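Glycine oxidase (Bacillus cereus ATCC 14579, PDB 7CYX) probably catalyses the FAD-dependent oxidation of glycine by O2, with water consumed, to glyoxylate, hydrogen peroxide and ammonium, a step in thiamine diphosphate biosynthesis. Local coordinates at residues A[205-219]-A[317-331]. Numbering follows the deposited sequence.
Sequences VIAGGSWSTKLLSYF and YMGEHEEIKGLYACT. With FAD (flavin-adenine dinucleotide), chain C.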
loop_
_atom_site.group_PDB
_atom_site.type_symbol
_atom_site.label_atom_id
_atom_site.label_comp_id
_atom_site.label_asym_id
_atom_site.label_seq_id
_atom_site.Cartn_x
_atom_site.Cartn_y
_atom_site.Cartn_z
ATOM N N VAL A 205 14.966 4.427 24.715
ATOM C CA VAL A 205 14.617 5.621 23.975
ATOM C C VAL A 205 13.128 5.947 24.165
ATOM O O VAL A 205 12.244 5.123 23.882
ATOM C CB VAL A 205 14.950 5.487 22.485
ATOM C CG1 VAL A 205 14.757 6.821 21.788
ATOM C CG2 VAL A 205 16.358 4.949 22.266
ATOM N N ILE A 206 12.878 7.183 24.605
ATOM C CA ILE A 206 11.555 7.743 24.784
ATOM C C ILE A 206 11.104 8.339 23.452
ATOM O O ILE A 206 11.563 9.417 23.089
ATOM C CB ILE A 206 11.559 8.811 25.897
ATOM C CG1 ILE A 206 12.014 8.248 27.241
ATOM C CG2 ILE A 206 10.195 9.468 26.030
ATOM C CD1 ILE A 206 12.213 9.310 28.303
ATOM N N ALA A 207 10.189 7.636 22.767
ATOM C CA ALA A 207 9.598 8.054 21.516
ATOM C C ALA A 207 8.065 8.028 21.612
ATOM O O ALA A 207 7.399 7.422 20.764
ATOM C CB ALA A 207 10.080 7.127 20.428
ATOM N N GLY A 208 7.513 8.676 22.647
ATOM C CA GLY A 208 6.099 8.539 23.039
ATOM C C GLY A 208 5.205 9.646 22.496
ATOM O O GLY A 208 4.110 9.876 23.012
ATOM N N GLY A 209 5.624 10.281 21.406
ATOM C CA GLY A 209 4.959 11.453 20.843
ATOM C C GLY A 209 4.368 12.356 21.912
ATOM O O GLY A 209 5.046 12.690 22.876
ATOM N N SER A 210 3.071 12.665 21.750
ATOM C CA SER A 210 2.276 13.549 22.626
ATOM C C SER A 210 2.234 13.099 24.096
ATOM O O SER A 210 1.790 13.868 24.934
ATOM C CB SER A 210 0.871 13.671 22.097
ATOM O OG SER A 210 0.829 14.444 20.908
ATOM N N TRP A 211 2.676 11.879 24.416
ATOM C CA TRP A 211 2.526 11.264 25.766
ATOM C C TRP A 211 3.870 11.156 26.501
ATOM O O TRP A 211 3.958 10.523 27.566
ATOM C CB TRP A 211 1.901 9.865 25.618
ATOM C CG TRP A 211 0.495 9.854 25.097
ATOM C CD1 TRP A 211 -0.640 9.808 25.847
ATOM C CD2 TRP A 211 0.064 9.887 23.722
ATOM N NE1 TRP A 211 -1.747 9.830 25.045
ATOM C CE2 TRP A 211 -1.351 9.860 23.733
ATOM C CE3 TRP A 211 0.718 9.935 22.484
ATOM C CZ2 TRP A 211 -2.112 9.895 22.560
ATOM C CZ3 TRP A 211 -0.033 9.964 21.327
ATOM C CH2 TRP A 211 -1.430 9.945 21.367
ATOM N N SER A 212 4.932 11.733 25.929
ATOM C CA SER A 212 6.291 11.537 26.457
ATOM C C SER A 212 6.514 12.252 27.801
ATOM O O SER A 212 7.469 11.925 28.472
ATOM C CB SER A 212 7.347 11.981 25.457
ATOM O OG SER A 212 7.307 11.183 24.283
ATOM N N THR A 213 5.670 13.222 28.172
ATOM C CA THR A 213 5.978 14.145 29.277
ATOM C C THR A 213 6.455 13.414 30.547
ATOM O O THR A 213 7.507 13.757 31.066
ATOM C CB THR A 213 4.806 15.088 29.563
ATOM O OG1 THR A 213 4.695 15.953 28.430
ATOM C CG2 THR A 213 5.014 15.922 30.811
ATOM N N LYS A 214 5.679 12.464 31.076
ATOM C CA LYS A 214 6.043 11.782 32.350
ATOM C C LYS A 214 7.469 11.214 32.288
ATOM O O LYS A 214 8.219 11.413 33.199
ATOM C CB LYS A 214 5.076 10.649 32.712
ATOM C CG LYS A 214 4.234 10.887 33.963
ATOM C CD LYS A 214 2.782 10.417 33.862
ATOM C CE LYS A 214 1.808 11.352 34.563
ATOM N NZ LYS A 214 0.395 11.014 34.265
ATOM N N LEU A 215 7.795 10.498 31.214
ATOM C CA LEU A 215 9.123 9.850 31.061
ATOM C C LEU A 215 10.220 10.887 30.845
ATOM O O LEU A 215 11.353 10.612 31.184
ATOM C CB LEU A 215 9.073 8.872 29.891
ATOM C CG LEU A 215 8.222 7.637 30.129
ATOM C CD1 LEU A 215 8.127 6.809 28.871
ATOM C CD2 LEU A 215 8.778 6.814 31.269
ATOM N N LEU A 216 9.864 12.084 30.402
ATOM C CA LEU A 216 10.862 13.152 30.161
ATOM C C LEU A 216 11.251 13.839 31.477
ATOM O O LEU A 216 12.233 14.578 31.463
ATOM C CB LEU A 216 10.270 14.158 29.176
ATOM C CG LEU A 216 10.211 13.706 27.725
ATOM C CD1 LEU A 216 9.583 14.780 26.870
ATOM C CD2 LEU A 216 11.595 13.389 27.214
ATOM N N SER A 217 10.528 13.562 32.569
ATOM C CA SER A 217 10.765 14.063 33.944
ATOM C C SER A 217 12.155 13.656 34.426
ATOM O O SER A 217 12.782 14.453 35.105
ATOM C CB SER A 217 9.720 13.553 34.868
ATOM O OG SER A 217 8.587 14.379 34.783
ATOM N N TYR A 218 12.641 12.474 34.038
ATOM C CA TYR A 218 14.015 12.032 34.379
ATOM C C TYR A 218 15.012 13.093 33.901
ATOM O O TYR A 218 15.941 13.364 34.634
ATOM C CB TYR A 218 14.283 10.615 33.876
ATOM C CG TYR A 218 13.508 9.559 34.617
ATOM C CD1 TYR A 218 13.897 9.117 35.866
ATOM C CD2 TYR A 218 12.361 9.014 34.076
ATOM C CE1 TYR A 218 13.175 8.160 36.554
ATOM C CE2 TYR A 218 11.630 8.054 34.746
ATOM C CZ TYR A 218 12.035 7.629 35.989
ATOM O OH TYR A 218 11.298 6.692 36.637
ATOM N N PHE A 219 14.843 13.639 32.699
ATOM C CA PHE A 219 15.702 14.752 32.238
ATOM C C PHE A 219 15.403 15.997 33.075
ATOM O O PHE A 219 16.324 16.482 33.714
ATOM C CB PHE A 219 15.445 15.032 30.763
ATOM C CG PHE A 219 16.021 13.993 29.846
ATOM C CD1 PHE A 219 15.334 12.829 29.586
ATOM C CD2 PHE A 219 17.259 14.172 29.269
ATOM C CE1 PHE A 219 15.865 11.874 28.742
ATOM C CE2 PHE A 219 17.782 13.224 28.417
ATOM C CZ PHE A 219 17.089 12.071 28.167
ATOM N N TYR A 317 13.222 16.900 21.439
ATOM C CA TYR A 317 14.347 16.514 22.307
ATOM C C TYR A 317 14.963 15.271 21.688
ATOM O O TYR A 317 14.284 14.278 21.571
ATOM C CB TYR A 317 13.858 16.191 23.710
ATOM C CG TYR A 317 12.875 17.169 24.286
ATOM C CD1 TYR A 317 11.527 16.996 24.091
ATOM C CD2 TYR A 317 13.288 18.247 25.043
ATOM C CE1 TYR A 317 10.612 17.872 24.628
ATOM C CE2 TYR A 317 12.385 19.142 25.581
ATOM C CZ TYR A 317 11.038 18.945 25.379
ATOM O OH TYR A 317 10.108 19.783 25.900
ATOM N N MET A 318 16.201 15.386 21.232
ATOM C CA MET A 318 16.940 14.266 20.610
ATOM C C MET A 318 18.294 14.174 21.306
ATOM O O MET A 318 19.171 14.963 20.976
ATOM C CB MET A 318 17.153 14.549 19.128
ATOM C CG MET A 318 15.923 15.056 18.442
ATOM S SD MET A 318 15.763 14.341 16.823
ATOM C CE MET A 318 16.397 15.681 15.828
ATOM N N GLY A 319 18.447 13.230 22.227
ATOM C CA GLY A 319 19.683 13.181 22.988
ATOM C C GLY A 319 19.709 12.193 24.135
ATOM O O GLY A 319 18.738 11.501 24.432
ATOM N N GLU A 320 20.897 12.134 24.753
ATOM C CA GLU A 320 21.251 11.276 25.874
ATOM C C GLU A 320 21.217 12.113 27.162
ATOM O O GLU A 320 21.615 13.276 27.159
ATOM C CB GLU A 320 22.634 10.679 25.612
ATOM C CG GLU A 320 23.168 9.806 26.730
ATOM C CD GLU A 320 24.313 8.877 26.348
ATOM O OE1 GLU A 320 24.883 9.032 25.230
ATOM O OE2 GLU A 320 24.606 7.969 27.157
ATOM N N HIS A 321 20.705 11.512 28.242
ATOM C CA HIS A 321 20.713 12.096 29.588
ATOM C C HIS A 321 22.166 12.195 30.052
ATOM O O HIS A 321 22.944 11.243 29.879
ATOM C CB HIS A 321 19.868 11.230 30.535
ATOM C CG HIS A 321 19.460 11.878 31.816
ATOM N ND1 HIS A 321 20.365 12.220 32.795
ATOM C CD2 HIS A 321 18.241 12.183 32.312
ATOM C CE1 HIS A 321 19.727 12.742 33.823
ATOM N NE2 HIS A 321 18.424 12.727 33.553
ATOM N N GLU A 322 22.518 13.333 30.655
ATOM C CA GLU A 322 23.920 13.659 30.950
ATOM C C GLU A 322 24.458 12.773 32.089
ATOM O O GLU A 322 25.648 12.522 32.168
ATOM C CB GLU A 322 24.055 15.156 31.261
ATOM C CG GLU A 322 25.370 15.750 30.776
ATOM C CD GLU A 322 25.545 15.803 29.263
ATOM O OE1 GLU A 322 25.068 16.779 28.649
ATOM O OE2 GLU A 322 26.148 14.863 28.694
ATOM N N GLU A 323 23.570 12.292 32.964
ATOM C CA GLU A 323 23.962 11.571 34.172
ATOM C C GLU A 323 23.561 10.099 34.033
ATOM O O GLU A 323 24.426 9.233 34.044
ATOM C CB GLU A 323 23.335 12.248 35.394
ATOM C CG GLU A 323 23.868 11.769 36.736
ATOM C CD GLU A 323 23.247 12.461 37.944
ATOM O OE1 GLU A 323 23.726 12.220 39.078
ATOM O OE2 GLU A 323 22.276 13.238 37.751
ATOM N N ILE A 324 22.254 9.843 33.873
ATOM C CA ILE A 324 21.692 8.487 33.802
ATOM C C ILE A 324 22.090 7.870 32.461
ATOM O O ILE A 324 21.679 8.352 31.407
ATOM C CB ILE A 324 20.164 8.496 33.974
ATOM C CG1 ILE A 324 19.738 9.319 35.196
ATOM C CG2 ILE A 324 19.645 7.063 34.022
ATOM C CD1 ILE A 324 18.246 9.505 35.352
ATOM N N LYS A 325 22.906 6.814 32.518
ATOM C CA LYS A 325 23.531 6.271 31.323
ATOM C C LYS A 325 22.531 5.333 30.639
ATOM O O LYS A 325 21.864 4.527 31.299
ATOM C CB LYS A 325 24.848 5.562 31.656
ATOM C CG LYS A 325 25.590 4.980 30.455
ATOM C CD LYS A 325 26.089 6.016 29.453
ATOM C CE LYS A 325 26.562 5.405 28.149
ATOM N NZ LYS A 325 25.426 4.928 27.322
ATOM N N GLY A 326 22.422 5.499 29.321
ATOM C CA GLY A 326 21.579 4.680 28.471
ATOM C C GLY A 326 20.163 5.217 28.331
ATOM O O GLY A 326 19.315 4.533 27.745
ATOM N N LEU A 327 19.895 6.419 28.868
ATOM C CA LEU A 327 18.558 7.006 28.809
ATOM C C LEU A 327 18.558 8.088 27.718
ATOM O O LEU A 327 19.277 9.084 27.804
ATOM C CB LEU A 327 18.212 7.549 30.200
ATOM C CG LEU A 327 16.739 7.781 30.570
ATOM C CD1 LEU A 327 16.465 9.260 30.768
ATOM C CD2 LEU A 327 15.762 7.188 29.566
ATOM N N TYR A 328 17.766 7.845 26.671
ATOM C CA TYR A 328 17.722 8.678 25.507
ATOM C C TYR A 328 16.289 9.188 25.335
ATOM O O TYR A 328 15.356 8.598 25.872
ATOM C CB TYR A 328 18.209 7.911 24.263
ATOM C CG TYR A 328 19.619 7.379 24.337
ATOM C CD1 TYR A 328 19.869 6.166 24.943
ATOM C CD2 TYR A 328 20.699 8.073 23.810
ATOM C CE1 TYR A 328 21.150 5.659 25.062
ATOM C CE2 TYR A 328 21.991 7.575 23.902
ATOM C CZ TYR A 328 22.215 6.356 24.524
ATOM O OH TYR A 328 23.450 5.791 24.632
ATOM N N ALA A 329 16.146 10.234 24.508
ATOM C CA ALA A 329 14.879 10.889 24.196
ATOM C C ALA A 329 14.866 11.259 22.715
ATOM O O ALA A 329 15.906 11.643 22.183
ATOM C CB ALA A 329 14.710 12.132 25.045
ATOM N N CYS A 330 13.680 11.184 22.099
ATOM C CA CYS A 330 13.474 11.499 20.690
ATOM C C CYS A 330 11.969 11.700 20.434
ATOM O O CYS A 330 11.319 10.827 19.900
ATOM C CB CYS A 330 14.088 10.419 19.793
ATOM S SG CYS A 330 14.284 10.929 18.064
ATOM N N THR A 331 11.446 12.879 20.820
ATOM C CA THR A 331 10.033 13.271 20.644
ATOM C C THR A 331 9.899 14.787 20.701
ATOM O O THR A 331 10.753 15.453 21.229
ATOM C CB THR A 331 9.091 12.753 21.741
ATOM O OG1 THR A 331 9.894 12.617 22.911
ATOM C CG2 THR A 331 8.427 11.448 21.372
HETATM P PA FAD C . 3.255 9.134 17.413
HETATM O O1A FAD C . 3.042 8.679 16.024
HETATM O O2A FAD C . 2.061 9.685 18.140
HETATM O O5B FAD C . 3.939 7.938 18.174
HETATM C C5B FAD C . 3.939 7.911 19.564
HETATM C C4B FAD C . 3.604 6.485 19.908
HETATM O O4B FAD C . 4.037 6.243 21.233
HETATM C C3B FAD C . 2.115 6.218 19.884
HETATM O O3B FAD C . 1.892 5.129 18.961
HETATM C C2B FAD C . 1.738 5.819 21.308
HETATM O O2B FAD C . 0.888 4.664 21.322
HETATM C C1B FAD C . 3.064 5.419 21.883
HETATM N N9A FAD C . 3.210 5.580 23.327
HETATM C C8A FAD C . 3.052 6.733 24.007
HETATM N N7A FAD C . 3.280 6.534 25.319
HETATM C C5A FAD C . 3.638 5.249 25.470
HETATM C C6A FAD C . 4.018 4.415 26.608
HETATM N N6A FAD C . 4.041 4.990 27.830
HETATM N N1A FAD C . 4.279 3.101 26.381
HETATM C C2A FAD C . 4.205 2.590 25.146
HETATM N N3A FAD C . 3.858 3.303 24.049
HETATM C C4A FAD C . 3.586 4.617 24.157
HETATM N N1 FAD C . 4.458 15.722 9.635
HETATM C C2 FAD C . 5.133 15.958 8.465
HETATM O O2 FAD C . 6.374 15.781 8.514
HETATM N N3 FAD C . 4.511 16.348 7.325
HETATM C C4 FAD C . 3.166 16.476 7.294
HETATM O O4 FAD C . 2.530 16.791 6.254
HETATM C C4X FAD C . 2.394 16.257 8.543
HETATM N N5 FAD C . 1.066 16.414 8.590
HETATM C C5X FAD C . 0.384 16.185 9.730
HETATM C C6 FAD C . -0.993 16.325 9.734
HETATM C C7 FAD C . -1.709 16.105 10.898
HETATM C C7M FAD C . -3.217 16.276 10.915
HETATM C C8 FAD C . -1.023 15.697 12.119
HETATM C C8M FAD C . -1.789 15.430 13.407
HETATM C C9 FAD C . 0.327 15.554 12.108
HETATM C C9A FAD C . 1.071 15.775 10.972
HETATM N N10 FAD C . 2.461 15.595 10.963
HETATM C C10 FAD C . 3.136 15.857 9.748
HETATM C "C1'" FAD C . 3.251 15.289 12.163
HETATM C "C2'" FAD C . 3.600 13.866 12.463
HETATM O "O2'" FAD C . 2.373 13.121 12.537
HETATM C "C3'" FAD C . 4.313 13.848 13.803
HETATM O "O3'" FAD C . 5.240 14.963 13.957
HETATM C "C4'" FAD C . 4.914 12.447 13.975
HETATM O "O4'" FAD C . 3.927 11.444 13.680
HETATM C "C5'" FAD C . 5.360 12.174 15.385
HETATM O "O5'" FAD C . 5.667 10.794 15.462
HETATM P P FAD C . 5.910 10.124 16.887
HETATM O O1P FAD C . 6.740 11.008 17.744
HETATM O O2P FAD C . 6.301 8.693 16.635
HETATM O O3P FAD C . 4.404 10.281 17.474
#
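Ile206 spends both of its backbone polar groups on one neighbouring strand: its N donates to Tyr328 O (3.1 Å), and its O accepts from Cys330 N at 2.9 Å. Val205, pairing in register with Tyr328, turns its own hydrogen bonds the other way, to Ala8 and Ile10, so strand 203-206 is bonded along both edges. Beyond the strand, Ser212 OG becomes a small polar hub. It accepts a weak bond from Gly208 N and shares another weak one with Thr331 OG1 (3.3 Å), while Gly209 O is satisfied by Ser212 N and Thr225 OG1.

At the far end, His321 NE2 donates to Tyr218 O over 2.8 Å. The acceptor lies in the imidazole plane, although the donor stands 55° out of the carbonyl plane. Glu323 N donates to ND1, also in the ring plane; together the two bonds hold the ring's rotation, consistent with a proton on NE2 and ND1 as acceptor. With CG anti to its backbone N (chi1 -163°), His321 also sets CD2 over the centre of the Phe219 ring, the two planes inclined at 47°. Phe219 CE1 meets Leu327 CD1. The distance from Phe219 CE1 to Ala329 CB is 3.9 Å; Leu216 CD2 reaches that same methyl, 4.0 Å away.

Gly209 N approaches FAD C5B to 3.4 Å, and Trp211 CB lies beside the adenine at N7A. Parallel strands 203-206 and 327-331, the former running on into a loop against the dinucleotide, are characteristic of the Rossmann-type FAD-binding domain of the DAO family.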